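Putative lipoprotein (Bacteroides fragilis, PDB 3NQI) is of unknown function but, as a putative lipoprotein of a Bacteroides species, is probably tethered to the cell envelope by a lipid and possibly binds lipids. Local coordinates at residues V16-R21 with V43-R48; I36-I41 with S68-L73; F150-Y155 with L168-K173; T216-Q221 with T233-Y238. One frame throughout, in Å; residues are numbered along the deposited sequence.

Interaction 1 (V16-R21 with V43-R48)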
loop_
_atom_site.group_PDB
_atom_site.type_symbol
_atom_site.label_atom_id
_atom_site.label_comp_id
_atom_site.label_asym_id
_atom_site.label_seq_id
_atom_site.Cartn_x
_atom_site.Cartn_y
_atom_site.Cartn_z
ATOM N N VAL A 16 7.300 -5.385 -5.560
ATOM C CA VAL A 16 7.625 -6.806 -5.656
ATOM C C VAL A 16 7.318 -7.509 -4.363
ATOM O O VAL A 16 7.296 -6.915 -3.332
ATOM C CB VAL A 16 9.144 -7.054 -5.940
ATOM C CG1 VAL A 16 9.532 -6.515 -7.259
ATOM C CG2 VAL A 16 10.047 -6.491 -4.784
ATOM N N LYS A 17 7.102 -8.816 -4.437
ATOM C CA LYS A 17 6.978 -9.631 -3.259
ATOM C C LYS A 17 8.414 -9.983 -2.828
ATOM O O LYS A 17 9.300 -10.095 -3.660
ATOM C CB LYS A 17 6.227 -10.912 -3.589
ATOM C CG LYS A 17 6.058 -11.848 -2.422
ATOM C CD LYS A 17 5.457 -13.179 -2.863
ATOM C CE LYS A 17 5.269 -14.098 -1.656
ATOM N NZ LYS A 17 4.239 -15.144 -1.909
ATOM N N VAL A 18 8.622 -10.129 -1.518
ATOM C CA VAL A 18 9.924 -10.439 -0.959
ATOM C C VAL A 18 9.935 -11.930 -0.600
ATOM O O VAL A 18 9.054 -12.389 0.133
ATOM C CB VAL A 18 10.139 -9.585 0.326
ATOM C CG1 VAL A 18 11.478 -9.949 1.050
ATOM C CG2 VAL A 18 9.987 -8.047 -0.036
ATOM N N ASN A 19 10.916 -12.691 -1.098
ATOM C CA ASN A 19 11.022 -14.115 -0.738
ATOM C C ASN A 19 12.147 -14.389 0.267
ATOM O O ASN A 19 13.207 -13.784 0.177
ATOM C CB ASN A 19 11.296 -14.930 -1.978
ATOM C CG ASN A 19 10.399 -14.563 -3.127
ATOM O OD1 ASN A 19 10.856 -14.265 -4.250
ATOM N ND2 ASN A 19 9.120 -14.575 -2.861
ATOM N N ASP A 20 11.918 -15.298 1.216
ATOM C CA ASP A 20 12.997 -15.863 2.043
ATOM C C ASP A 20 13.441 -17.182 1.404
ATOM O O ASP A 20 12.761 -18.186 1.533
ATOM C CB ASP A 20 12.536 -16.116 3.492
ATOM C CG ASP A 20 13.667 -16.652 4.403
ATOM O OD1 ASP A 20 14.858 -16.695 3.991
ATOM O OD2 ASP A 20 13.357 -17.033 5.552
ATOM N N ARG A 21 14.578 -17.169 0.722
ATOM C CA ARG A 21 15.090 -18.351 0.036
ATOM C C ARG A 21 16.237 -18.968 0.866
ATOM O O ARG A 21 17.404 -18.615 0.667
ATOM C CB ARG A 21 15.555 -17.950 -1.375
ATOM C CG ARG A 21 15.379 -19.019 -2.441
ATOM C CD ARG A 21 13.965 -19.029 -3.005
ATOM N NE ARG A 21 13.835 -19.988 -4.096
ATOM N N VAL A 43 21.270 -8.594 0.940
ATOM C CA VAL A 43 19.962 -7.964 1.212
ATOM C C VAL A 43 19.460 -8.486 2.527
ATOM O O VAL A 43 19.411 -9.696 2.737
ATOM C CB VAL A 43 19.003 -8.275 0.080
ATOM C CG1 VAL A 43 17.566 -7.811 0.390
ATOM C CG2 VAL A 43 19.565 -7.641 -1.215
ATOM N N THR A 44 19.148 -7.583 3.445
ATOM C CA THR A 44 18.659 -7.970 4.755
ATOM C C THR A 44 17.227 -7.482 5.064
ATOM O O THR A 44 16.743 -7.605 6.195
ATOM C CB THR A 44 19.621 -7.444 5.849
ATOM O OG1 THR A 44 19.790 -6.037 5.662
ATOM C CG2 THR A 44 21.010 -8.163 5.759
ATOM N N LEU A 45 16.550 -6.936 4.080
ATOM C CA LEU A 45 15.141 -6.458 4.249
ATOM C C LEU A 45 14.185 -7.502 4.845
ATOM O O LEU A 45 14.078 -8.620 4.319
ATOM C CB LEU A 45 14.611 -6.048 2.896
ATOM C CG LEU A 45 13.149 -5.607 2.801
ATOM C CD1 LEU A 45 12.919 -4.256 3.542
ATOM C CD2 LEU A 45 12.786 -5.567 1.318
ATOM N N ASN A 46 13.539 -7.160 5.962
ATOM C CA ASN A 46 12.526 -8.013 6.584
ATOM C C ASN A 46 11.130 -7.425 6.255
ATOM O O ASN A 46 10.635 -6.576 6.981
ATOM C CB ASN A 46 12.730 -8.072 8.104
ATOM C CG ASN A 46 11.979 -9.228 8.763
ATOM O OD1 ASN A 46 11.328 -10.031 8.097
ATOM N ND2 ASN A 46 12.084 -9.318 10.079
ATOM N N ALA A 47 10.560 -7.813 5.131
ATOM C CA ALA A 47 9.255 -7.296 4.733
ATOM C C ALA A 47 8.611 -8.409 3.958
ATOM O O ALA A 47 9.291 -9.332 3.523
ATOM C CB ALA A 47 9.417 -6.033 3.866
ATOM N N ARG A 48 7.309 -8.321 3.786
ATOM C CA ARG A 48 6.573 -9.273 2.975
ATOM C C ARG A 48 6.529 -8.730 1.569
ATOM O O ARG A 48 6.633 -9.492 0.593
ATOM C CB ARG A 48 5.174 -9.484 3.561
ATOM C CG ARG A 48 4.567 -10.852 3.220
ATOM C CD ARG A 48 3.094 -11.000 3.590
ATOM N NE ARG A 48 2.308 -9.994 2.907
ATOM C CZ ARG A 48 1.931 -10.008 1.620
ATOM N NH1 ARG A 48 2.209 -11.011 0.784
ATOM N NH2 ARG A 48 1.252 -8.973 1.165
HETATM O O HOH W 1 6.207 -12.311 0.853
#
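Val18 faces the loop 43-48 and meets it with both methyl branches. Its CG2, anti to the carbonyl carbon and beside the backbone N, approaches Leu45 CD2 at 4.0 Å and Ala47 CB at 4.4 Å. CG1, anti to the backbone N (chi1 175°), lies 3.4 Å from Ala47 O, and CB of Val18 is 3.3 Å from the same carbonyl oxygen. Next to this apolar patch the backbones join: Val18 N donates to Arg48 O at 3.0 Å and 165°, coming from above the plane of that carbonyl. A water gives hydrogen bonds to Arg48 O and Val18 O, 2.9 Å from each, and Arg48 O thus receives two bonds. Lys17 CG passes 3.9 Å from Arg48 O, and the rest of its chain runs on extended. The guanidinium of Arg48 turns to a partner elsewhere, Thr123, through NH2, while its backbone N is bonded to Asp81. Val18 also packs on Val25 of strand 24-28 and Ala50 of strand 49-56. This is a surface contact in which the loop enters strand 49-56, the bond from Val18 N to Arg48 O being the last rung beside the antiparallel pairing of Val16 with Ala50.

Interaction 2 (I36-I41 with S68-L73)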
loop_
_atom_site.group_PDB
_atom_site.type_symbol
_atom_site.label_atom_id
_atom_site.label_comp_id
_atom_site.label_asym_id
_atom_site.label_seq_id
_atom_site.Cartn_x
_atom_site.Cartn_y
_atom_site.Cartn_z
ATOM N N ILE A 36 16.720 -12.187 -8.747
ATOM C CA ILE A 36 17.794 -12.682 -7.879
ATOM C C ILE A 36 18.900 -11.624 -7.722
ATOM O O ILE A 36 19.616 -11.339 -8.682
ATOM C CB ILE A 36 18.424 -13.956 -8.434
ATOM C CG1 ILE A 36 17.349 -15.007 -8.794
ATOM C CG2 ILE A 36 19.467 -14.535 -7.445
ATOM C CD1 ILE A 36 16.799 -15.761 -7.638
ATOM N N PRO A 37 19.046 -11.050 -6.533
ATOM C CA PRO A 37 20.096 -10.049 -6.359
ATOM C C PRO A 37 21.485 -10.652 -6.431
ATOM O O PRO A 37 21.716 -11.747 -5.918
ATOM C CB PRO A 37 19.858 -9.510 -4.939
ATOM C CG PRO A 37 18.528 -9.944 -4.552
ATOM C CD PRO A 37 18.276 -11.230 -5.289
ATOM N N THR A 38 22.372 -9.947 -7.116
ATOM C CA THR A 38 23.771 -10.298 -7.188
ATOM C C THR A 38 24.654 -9.253 -6.493
ATOM O O THR A 38 25.876 -9.328 -6.580
ATOM C CB THR A 38 24.226 -10.368 -8.645
ATOM O OG1 THR A 38 24.077 -9.077 -9.235
ATOM C CG2 THR A 38 23.411 -11.400 -9.423
ATOM N N ASN A 39 24.061 -8.270 -5.828
ATOM C CA ASN A 39 24.839 -7.352 -4.986
ATOM C C ASN A 39 25.767 -8.124 -4.047
ATOM O O ASN A 39 25.411 -9.206 -3.558
ATOM C CB ASN A 39 23.902 -6.435 -4.195
ATOM C CG ASN A 39 23.087 -5.539 -5.109
ATOM O OD1 ASN A 39 22.141 -6.000 -5.776
ATOM N ND2 ASN A 39 23.469 -4.274 -5.193
ATOM N N THR A 40 26.971 -7.594 -3.838
ATOM C CA THR A 40 27.970 -8.239 -2.995
ATOM C C THR A 40 27.665 -8.051 -1.513
ATOM O O THR A 40 28.085 -8.864 -0.693
ATOM C CB THR A 40 29.373 -7.725 -3.328
ATOM O OG1 THR A 40 29.356 -6.303 -3.284
ATOM C CG2 THR A 40 29.790 -8.169 -4.730
ATOM N N ILE A 41 26.949 -6.993 -1.150
ATOM C CA ILE A 41 26.457 -6.844 0.234
ATOM C C ILE A 41 25.068 -7.502 0.312
ATOM O O ILE A 41 24.190 -7.156 -0.476
ATOM C CB ILE A 41 26.305 -5.351 0.651
ATOM C CG1 ILE A 41 27.606 -4.564 0.407
ATOM C CG2 ILE A 41 25.891 -5.235 2.133
ATOM C CD1 ILE A 41 28.798 -5.095 1.108
ATOM N N SER A 68 13.620 -16.891 -13.831
ATOM C CA SER A 68 14.444 -16.150 -12.874
ATOM C C SER A 68 15.391 -15.240 -13.608
ATOM O O SER A 68 15.947 -15.627 -14.607
ATOM C CB SER A 68 15.294 -17.106 -12.048
ATOM O OG SER A 68 14.482 -17.842 -11.165
ATOM N N ILE A 69 15.600 -14.049 -13.082
ATOM C CA ILE A 69 16.477 -13.065 -13.689
ATOM C C ILE A 69 17.414 -12.572 -12.587
ATOM O O ILE A 69 16.968 -12.278 -11.475
ATOM C CB ILE A 69 15.648 -11.877 -14.286
ATOM C CG1 ILE A 69 14.784 -12.359 -15.462
ATOM C CG2 ILE A 69 16.556 -10.760 -14.779
ATOM C CD1 ILE A 69 13.865 -11.280 -16.061
ATOM N N LYS A 70 18.702 -12.494 -12.889
ATOM C CA LYS A 70 19.676 -11.954 -11.940
ATOM C C LYS A 70 19.653 -10.429 -12.020
ATOM O O LYS A 70 19.707 -9.870 -13.121
ATOM C CB LYS A 70 21.091 -12.431 -12.270
ATOM C CG LYS A 70 21.234 -13.930 -12.351
ATOM C CD LYS A 70 21.915 -14.531 -11.142
ATOM C CE LYS A 70 22.525 -15.870 -11.532
ATOM N NZ LYS A 70 23.066 -16.596 -10.360
ATOM N N ILE A 71 19.567 -9.754 -10.877
ATOM C CA ILE A 71 19.525 -8.291 -10.870
ATOM C C ILE A 71 20.570 -7.663 -9.942
ATOM O O ILE A 71 21.066 -8.282 -9.026
ATOM C CB ILE A 71 18.121 -7.728 -10.465
ATOM C CG1 ILE A 71 17.697 -8.226 -9.086
ATOM C CG2 ILE A 71 17.054 -8.120 -11.491
ATOM C CD1 ILE A 71 16.637 -7.358 -8.398
ATOM N N THR A 72 20.870 -6.405 -10.206
ATOM C CA THR A 72 21.644 -5.576 -9.302
ATOM C C THR A 72 20.713 -4.493 -8.763
ATOM O O THR A 72 20.168 -3.713 -9.520
ATOM C CB THR A 72 22.863 -4.974 -10.063
ATOM O OG1 THR A 72 23.723 -6.049 -10.451
ATOM C CG2 THR A 72 23.647 -3.965 -9.192
ATOM N N LEU A 73 20.521 -4.463 -7.442
ATOM C CA LEU A 73 19.769 -3.410 -6.811
ATOM C C LEU A 73 20.578 -2.134 -6.907
ATOM O O LEU A 73 21.800 -2.135 -6.663
ATOM C CB LEU A 73 19.463 -3.756 -5.345
ATOM C CG LEU A 73 18.509 -4.957 -5.224
ATOM C CD1 LEU A 73 18.601 -5.644 -3.872
ATOM C CD2 LEU A 73 17.039 -4.502 -5.497
#
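Ile36 and Lys70, then Pro37 and Ile71, pair as parallel strand neighbours. Three backbone hydrogen bonds join the two strands and continue to Thr38. Ile36 N donates to Ile69 O at 2.7 Å, Ile71 N returns a bond to Ile36 O, and Thr38 N reaches Ile71 O at 2.9 Å. CA-H...O contacts from Lys70 CA to Ile36 O and from Pro37 CA to Ile71 O add to the ladder. Past Pro37 the chain leaves the strand, and a side-chain amide takes over. Asn39 CG lies anti to the carbonyl carbon (chi1 -63°), which helps place the amide beside Leu73. Its OD1 accepts from Leu73 N at 2.8 Å, in the amide plane and on a lone pair, while ND2 gives to Leu73 O at 3.1 Å and 166°. Both polar ends of the amide thus hold one residue's backbone, which fixes its rotation. The apolar contacts are fewer: Pro37 CB approaches Leu73 CD1 at 4.2 Å, and Thr38 CG2 lies 3.8 Å from Lys70 CB. The hydroxyls of Thr38 and Thr72 bond to Asp57 OD2 and OD1 respectively. Strand 68-73 is flanked by 34-37 and, antiparallel, by 49-56; Ile71 packs on Ile52 and Cys54 of the latter, whereas Ile36 and Pro37 touch strand 24-28.

Interaction 3 (F150-Y155 with L168-K173)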
loop_
_atom_site.group_PDB
_atom_site.type_symbol
_atom_site.label_atom_id
_atom_site.label_comp_id
_atom_site.label_asym_id
_atom_site.label_seq_id
_atom_site.Cartn_x
_atom_site.Cartn_y
_atom_site.Cartn_z
ATOM N N PHE A 150 -1.421 4.058 7.297
ATOM C CA PHE A 150 -2.478 3.912 6.326
ATOM C C PHE A 150 -3.051 2.515 6.515
ATOM O O PHE A 150 -2.453 1.507 6.051
ATOM C CB PHE A 150 -1.923 4.086 4.898
ATOM C CG PHE A 150 -1.220 5.384 4.683
ATOM C CD1 PHE A 150 -1.950 6.510 4.347
ATOM C CD2 PHE A 150 0.159 5.485 4.904
ATOM C CE1 PHE A 150 -1.307 7.729 4.170
ATOM C CE2 PHE A 150 0.829 6.675 4.695
ATOM C CZ PHE A 150 0.095 7.811 4.318
ATOM N N THR A 151 -4.176 2.443 7.218
ATOM C CA THR A 151 -4.794 1.164 7.533
ATOM C C THR A 151 -6.048 0.948 6.724
ATOM O O THR A 151 -6.939 1.846 6.711
ATOM C CB THR A 151 -5.163 1.148 9.009
ATOM O OG1 THR A 151 -3.987 1.322 9.753
ATOM C CG2 THR A 151 -5.851 -0.179 9.450
ATOM N N LEU A 152 -6.152 -0.204 6.051
ATOM C CA LEU A 152 -7.424 -0.563 5.365
ATOM C C LEU A 152 -8.318 -1.320 6.314
ATOM O O LEU A 152 -7.883 -2.330 6.925
ATOM C CB LEU A 152 -7.227 -1.369 4.112
ATOM C CG LEU A 152 -6.688 -0.613 2.936
ATOM C CD1 LEU A 152 -6.494 -1.650 1.799
ATOM C CD2 LEU A 152 -7.656 0.593 2.516
ATOM N N VAL A 153 -9.571 -0.864 6.424
ATOM C CA VAL A 153 -10.537 -1.484 7.330
ATOM C C VAL A 153 -11.754 -1.998 6.533
ATOM O O VAL A 153 -12.365 -1.273 5.732
ATOM C CB VAL A 153 -10.952 -0.516 8.479
ATOM C CG1 VAL A 153 -11.846 -1.226 9.591
ATOM C CG2 VAL A 153 -9.695 0.161 9.136
ATOM N N CYS A 154 -12.061 -3.262 6.747
ATOM C CA CYS A 154 -13.306 -3.900 6.320
ATOM C C CYS A 154 -14.248 -3.982 7.525
ATOM O O CYS A 154 -13.930 -4.618 8.561
ATOM C CB CYS A 154 -13.010 -5.295 5.832
ATOM S SG CYS A 154 -14.487 -6.101 5.190
ATOM N N TYR A 155 -15.382 -3.304 7.433
ATOM C CA TYR A 155 -16.419 -3.368 8.488
ATOM C C TYR A 155 -17.333 -4.529 8.142
ATOM O O TYR A 155 -18.169 -4.450 7.252
ATOM C CB TYR A 155 -17.198 -2.049 8.651
ATOM C CG TYR A 155 -16.271 -0.926 9.055
ATOM C CD1 TYR A 155 -15.752 -0.857 10.345
ATOM C CD2 TYR A 155 -15.860 0.006 8.138
ATOM C CE1 TYR A 155 -14.870 0.142 10.707
ATOM C CE2 TYR A 155 -14.981 1.010 8.477
ATOM C CZ TYR A 155 -14.483 1.086 9.747
ATOM O OH TYR A 155 -13.567 2.057 10.065
ATOM N N LEU A 168 -13.524 -1.360 1.259
ATOM C CA LEU A 168 -12.508 -1.121 2.290
ATOM C C LEU A 168 -12.314 0.389 2.550
ATOM O O LEU A 168 -12.214 1.166 1.616
ATOM C CB LEU A 168 -11.196 -1.747 1.891
ATOM C CG LEU A 168 -11.227 -3.251 1.558
ATOM C CD1 LEU A 168 -9.795 -3.674 1.086
ATOM C CD2 LEU A 168 -11.728 -4.048 2.754
ATOM N N TYR A 169 -12.295 0.797 3.811
ATOM C CA TYR A 169 -12.063 2.198 4.145
ATOM C C TYR A 169 -10.577 2.431 4.424
ATOM O O TYR A 169 -9.993 1.683 5.171
ATOM C CB TYR A 169 -12.889 2.602 5.362
ATOM C CG TYR A 169 -14.329 2.753 5.003
ATOM C CD1 TYR A 169 -15.153 1.645 4.858
ATOM C CD2 TYR A 169 -14.877 4.033 4.759
ATOM C CE1 TYR A 169 -16.468 1.807 4.492
ATOM C CE2 TYR A 169 -16.186 4.189 4.385
ATOM C CZ TYR A 169 -16.971 3.073 4.251
ATOM O OH TYR A 169 -18.296 3.214 3.909
ATOM N N LEU A 170 -9.960 3.415 3.769
ATOM C CA LEU A 170 -8.599 3.863 4.183
ATOM C C LEU A 170 -8.699 4.734 5.401
ATOM O O LEU A 170 -9.341 5.810 5.347
ATOM C CB LEU A 170 -7.929 4.667 3.109
ATOM C CG LEU A 170 -6.535 5.235 3.432
ATOM C CD1 LEU A 170 -5.587 4.074 3.743
ATOM C CD2 LEU A 170 -6.031 5.991 2.209
ATOM N N ARG A 171 -8.145 4.257 6.519
ATOM C CA ARG A 171 -8.055 5.058 7.695
ATOM C C ARG A 171 -6.601 5.553 7.882
ATOM O O ARG A 171 -5.665 4.771 8.097
ATOM C CB ARG A 171 -8.602 4.316 8.934
ATOM C CG ARG A 171 -10.013 3.768 8.777
ATOM C CD ARG A 171 -11.062 4.856 8.422
ATOM N NE ARG A 171 -12.412 4.437 8.786
ATOM C CZ ARG A 171 -13.539 5.054 8.431
ATOM N NH1 ARG A 171 -13.529 6.147 7.682
ATOM N NH2 ARG A 171 -14.702 4.571 8.852
ATOM N N TYR A 172 -6.424 6.868 7.775
ATOM C CA TYR A 172 -5.102 7.514 7.757
ATOM C C TYR A 172 -4.948 8.307 9.009
ATOM O O TYR A 172 -5.709 9.256 9.267
ATOM C CB TYR A 172 -4.998 8.416 6.543
ATOM C CG TYR A 172 -3.787 9.291 6.406
ATOM C CD1 TYR A 172 -2.549 8.955 6.992
ATOM C CD2 TYR A 172 -3.854 10.462 5.647
ATOM C CE1 TYR A 172 -1.446 9.782 6.870
ATOM C CE2 TYR A 172 -2.735 11.288 5.456
ATOM C CZ TYR A 172 -1.514 10.944 6.064
ATOM O OH TYR A 172 -0.399 11.718 5.949
ATOM N N LYS A 173 -4.007 7.865 9.845
ATOM C CA LYS A 173 -3.733 8.469 11.098
ATOM C C LYS A 173 -2.281 8.982 11.112
ATOM O O LYS A 173 -1.347 8.242 10.741
ATOM C CB LYS A 173 -3.924 7.450 12.238
ATOM C CG LYS A 173 -3.779 8.056 13.604
ATOM C CD LYS A 173 -4.039 7.049 14.733
HETATM O O HOH W 2 -3.857 4.086 10.359
#
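Tyr155 OH is gripped by two nitrogens of Arg171, NE at 2.9 Å and NH2 at 3.0 Å, which approach side-on with the oxygen in the guanidinium plane. The hydroxyl has a third partner in Asp95. The bend of Arg171 at chi2 (-58°) turns CD back from an extended course; its CG packs 3.6 Å from Val153 CG2. The Tyr155 ring presents its edge toward the face of Tyr169 in an offset edge-to-face pair, planes 60° apart. At the far end, the rings of Phe150 and Tyr172 lie side by side in an offset stack, with centroids 4.4 Å apart; Phe150 CE1 stands over one face of Tyr172. Leu152 CD1 meets Leu168 CD1 at 3.9 Å. Four backbone hydrogen bonds pair Thr151 with Arg171 and Val153 with Tyr169 in this antiparallel hairpin, and a water bridges Thr151 OG1 to Arg171 O. The face of Phe150, Leu152, Leu170 and Tyr172 is mainly apolar, though Tyr172 OH bonds to His148; Phe150, Leu152 and Tyr172 pack on strand 123-132. The other face is mixed, Arg171 and Tyr155 lying beside Val153 and Tyr169. There the Tyr155 hydroxyl links Arg171 to Asp95, whose carboxylate may partly offset the guanidinium charge.

Interaction 4 (T216-Q221 with T233-Y238)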
loop_
_atom_site.group_PDB
_atom_site.type_symbol
_atom_site.label_atom_id
_atom_site.label_comp_id
_atom_site.label_asym_id
_atom_site.label_seq_id
_atom_site.Cartn_x
_atom_site.Cartn_y
_atom_site.Cartn_z
ATOM N N THR A 216 -13.426 -1.996 -3.522
ATOM C CA THR A 216 -13.474 -0.551 -3.598
ATOM C C THR A 216 -12.728 0.003 -2.399
ATOM O O THR A 216 -12.769 -0.547 -1.280
ATOM C CB THR A 216 -14.924 0.038 -3.688
ATOM O OG1 THR A 216 -15.651 -0.348 -2.523
ATOM C CG2 THR A 216 -15.620 -0.424 -4.955
ATOM N N ILE A 217 -12.015 1.083 -2.651
ATOM C CA ILE A 217 -11.204 1.728 -1.598
ATOM C C ILE A 217 -11.785 3.130 -1.399
ATOM O O ILE A 217 -11.826 3.938 -2.307
ATOM C CB ILE A 217 -9.732 1.848 -2.006
ATOM C CG1 ILE A 217 -9.126 0.470 -2.422
ATOM C CG2 ILE A 217 -8.898 2.547 -0.895
ATOM C CD1 ILE A 217 -9.013 -0.556 -1.373
ATOM N N VAL A 218 -12.216 3.413 -0.189
ATOM C CA VAL A 218 -12.877 4.654 0.135
ATOM C C VAL A 218 -11.863 5.564 0.892
ATOM O O VAL A 218 -11.458 5.222 2.024
ATOM C CB VAL A 218 -14.124 4.432 1.032
ATOM C CG1 VAL A 218 -14.862 5.804 1.223
ATOM C CG2 VAL A 218 -15.129 3.411 0.416
ATOM N N ALA A 219 -11.474 6.695 0.305
ATOM C CA ALA A 219 -10.499 7.624 0.946
ATOM C C ALA A 219 -11.067 9.038 1.187
ATOM O O ALA A 219 -11.874 9.523 0.382
ATOM C CB ALA A 219 -9.237 7.724 0.076
ATOM N N GLN A 220 -10.654 9.680 2.286
ATOM C CA GLN A 220 -10.847 11.134 2.495
ATOM C C GLN A 220 -9.620 11.864 1.973
ATOM O O GLN A 220 -8.468 11.629 2.427
ATOM C CB GLN A 220 -11.120 11.484 3.962
ATOM C CG GLN A 220 -12.394 10.916 4.454
ATOM C CD GLN A 220 -12.726 11.343 5.864
ATOM O OE1 GLN A 220 -13.485 12.309 6.093
ATOM N NE2 GLN A 220 -12.189 10.608 6.820
ATOM N N GLN A 221 -9.835 12.671 0.935
ATOM C CA GLN A 221 -8.728 13.355 0.323
ATOM C C GLN A 221 -8.983 14.827 0.168
ATOM O O GLN A 221 -10.123 15.279 0.166
ATOM C CB GLN A 221 -8.331 12.694 -0.992
ATOM C CG GLN A 221 -9.200 12.899 -2.096
ATOM C CD GLN A 221 -8.755 12.088 -3.319
ATOM O OE1 GLN A 221 -8.502 10.890 -3.216
ATOM N NE2 GLN A 221 -8.681 12.738 -4.471
ATOM N N THR A 233 -12.034 18.818 1.685
ATOM C CA THR A 233 -11.861 17.398 1.906
ATOM C C THR A 233 -13.064 16.715 1.269
ATOM O O THR A 233 -14.198 17.069 1.568
ATOM C CB THR A 233 -11.785 17.052 3.404
ATOM O OG1 THR A 233 -10.669 17.740 3.984
ATOM C CG2 THR A 233 -11.635 15.481 3.635
ATOM N N ILE A 234 -12.812 15.770 0.363
ATOM C CA ILE A 234 -13.870 15.020 -0.286
ATOM C C ILE A 234 -13.657 13.536 -0.036
ATOM O O ILE A 234 -12.578 13.075 0.378
ATOM C CB ILE A 234 -13.901 15.279 -1.812
ATOM C CG1 ILE A 234 -12.582 14.863 -2.464
ATOM C CG2 ILE A 234 -14.236 16.764 -2.111
ATOM C CD1 ILE A 234 -12.658 14.540 -3.944
ATOM N N GLU A 235 -14.699 12.770 -0.292
ATOM C CA GLU A 235 -14.576 11.349 -0.301
ATOM C C GLU A 235 -14.399 10.902 -1.712
ATOM O O GLU A 235 -15.088 11.349 -2.619
ATOM C CB GLU A 235 -15.799 10.731 0.328
ATOM C CG GLU A 235 -15.728 9.252 0.446
ATOM C CD GLU A 235 -16.489 8.789 1.684
ATOM O OE1 GLU A 235 -16.257 9.344 2.799
ATOM O OE2 GLU A 235 -17.322 7.907 1.529
ATOM N N LYS A 236 -13.441 10.021 -1.925
ATOM C CA LYS A 236 -13.243 9.439 -3.208
ATOM C C LYS A 236 -13.138 7.892 -3.117
ATOM O O LYS A 236 -12.479 7.326 -2.227
ATOM C CB LYS A 236 -12.041 10.056 -3.914
ATOM C CG LYS A 236 -11.889 9.538 -5.318
ATOM C CD LYS A 236 -11.167 10.458 -6.292
ATOM C CE LYS A 236 -11.141 9.783 -7.668
ATOM N NZ LYS A 236 -10.165 10.372 -8.635
ATOM N N VAL A 237 -13.849 7.236 -4.032
ATOM C CA VAL A 237 -13.907 5.785 -4.111
ATOM C C VAL A 237 -13.057 5.317 -5.300
ATOM O O VAL A 237 -13.271 5.774 -6.372
ATOM C CB VAL A 237 -15.337 5.275 -4.215
ATOM C CG1 VAL A 237 -15.325 3.697 -4.418
ATOM C CG2 VAL A 237 -16.109 5.624 -2.940
ATOM N N TYR A 238 -12.045 4.471 -5.082
ATOM C CA TYR A 238 -11.204 3.950 -6.194
ATOM C C TYR A 238 -11.575 2.455 -6.427
ATOM O O TYR A 238 -11.830 1.735 -5.489
ATOM C CB TYR A 238 -9.727 4.053 -5.809
ATOM C CG TYR A 238 -9.207 5.470 -5.641
ATOM C CD1 TYR A 238 -9.425 6.198 -4.461
ATOM C CD2 TYR A 238 -8.489 6.074 -6.649
ATOM C CE1 TYR A 238 -8.930 7.501 -4.308
ATOM C CE2 TYR A 238 -7.965 7.348 -6.489
ATOM C CZ TYR A 238 -8.197 8.061 -5.331
ATOM O OH TYR A 238 -7.642 9.336 -5.209
#
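Gln221 and Tyr238 reach toward each other tip to tip across the hairpin. Tyr238 OH donates to Gln221 OE1 at 2.7 Å, in the amide plane and on a lone pair, with the oxygen at the edge of the phenol ring. The amide and ring planes are 37° apart. The hydroxyl also bonds to Leu105 N, and two bonds thus hold it. In this buried part Ala219 CB sits at the ring edge, 4.4 Å from Tyr238 CE1, and Ile217 CB meets Tyr238 CB at the same distance. Gln221 is extended beyond CG, its chi2 of -175° carrying CD away from the backbone, and its OE1 passes 3.7 Å from Lys236 CB. Three hydrogen-bonded pairs, Ile217 with Tyr238, Ala219 with Lys236 and Gln221 with Ile234, supply six backbone bonds and hold the strands together. The solvent side is strand 234-241 before Tyr238, where Ile234, Glu235, Lys236 and Val237 are exposed on both faces. From it Val237 CG2 meets Val218 CG2 at 4.1 Å, and the carboxylate of Glu235 touches Val218 CG1, 3.3 Å from OE2. Gln220 CB reaches Thr233 CG2 at 4.0 Å. Strand 214-221 lies between its antiparallel partner 234-241 and strand 165-174, which runs parallel to it; Val218 packs on Lys167 and Tyr169 of that strand, and Ile217 touches Leu105 in a loop.

The four contacts form two groups on opposite sides of the chain's centre. Interactions 1 and 2 have centres about 13 Å apart and alternate along the chain; they touch where Val43 CG2 packs on Leu73 CD1 at 3.5 Å. Interactions 3 and 4 follow in series, centres about 11 Å apart, through neighbouring parallel strands 165-174 and 214-221, where Leu168 probably bonds to Thr216 and Val218 through the backbone. Between the groups the centres are about 25 to 38 Å apart and nothing touches. Strand 78-87, paired with both 49-56 and 148-155, connects them, so the N-terminal and C-terminal strand groups are built locally yet linked through strand pairing.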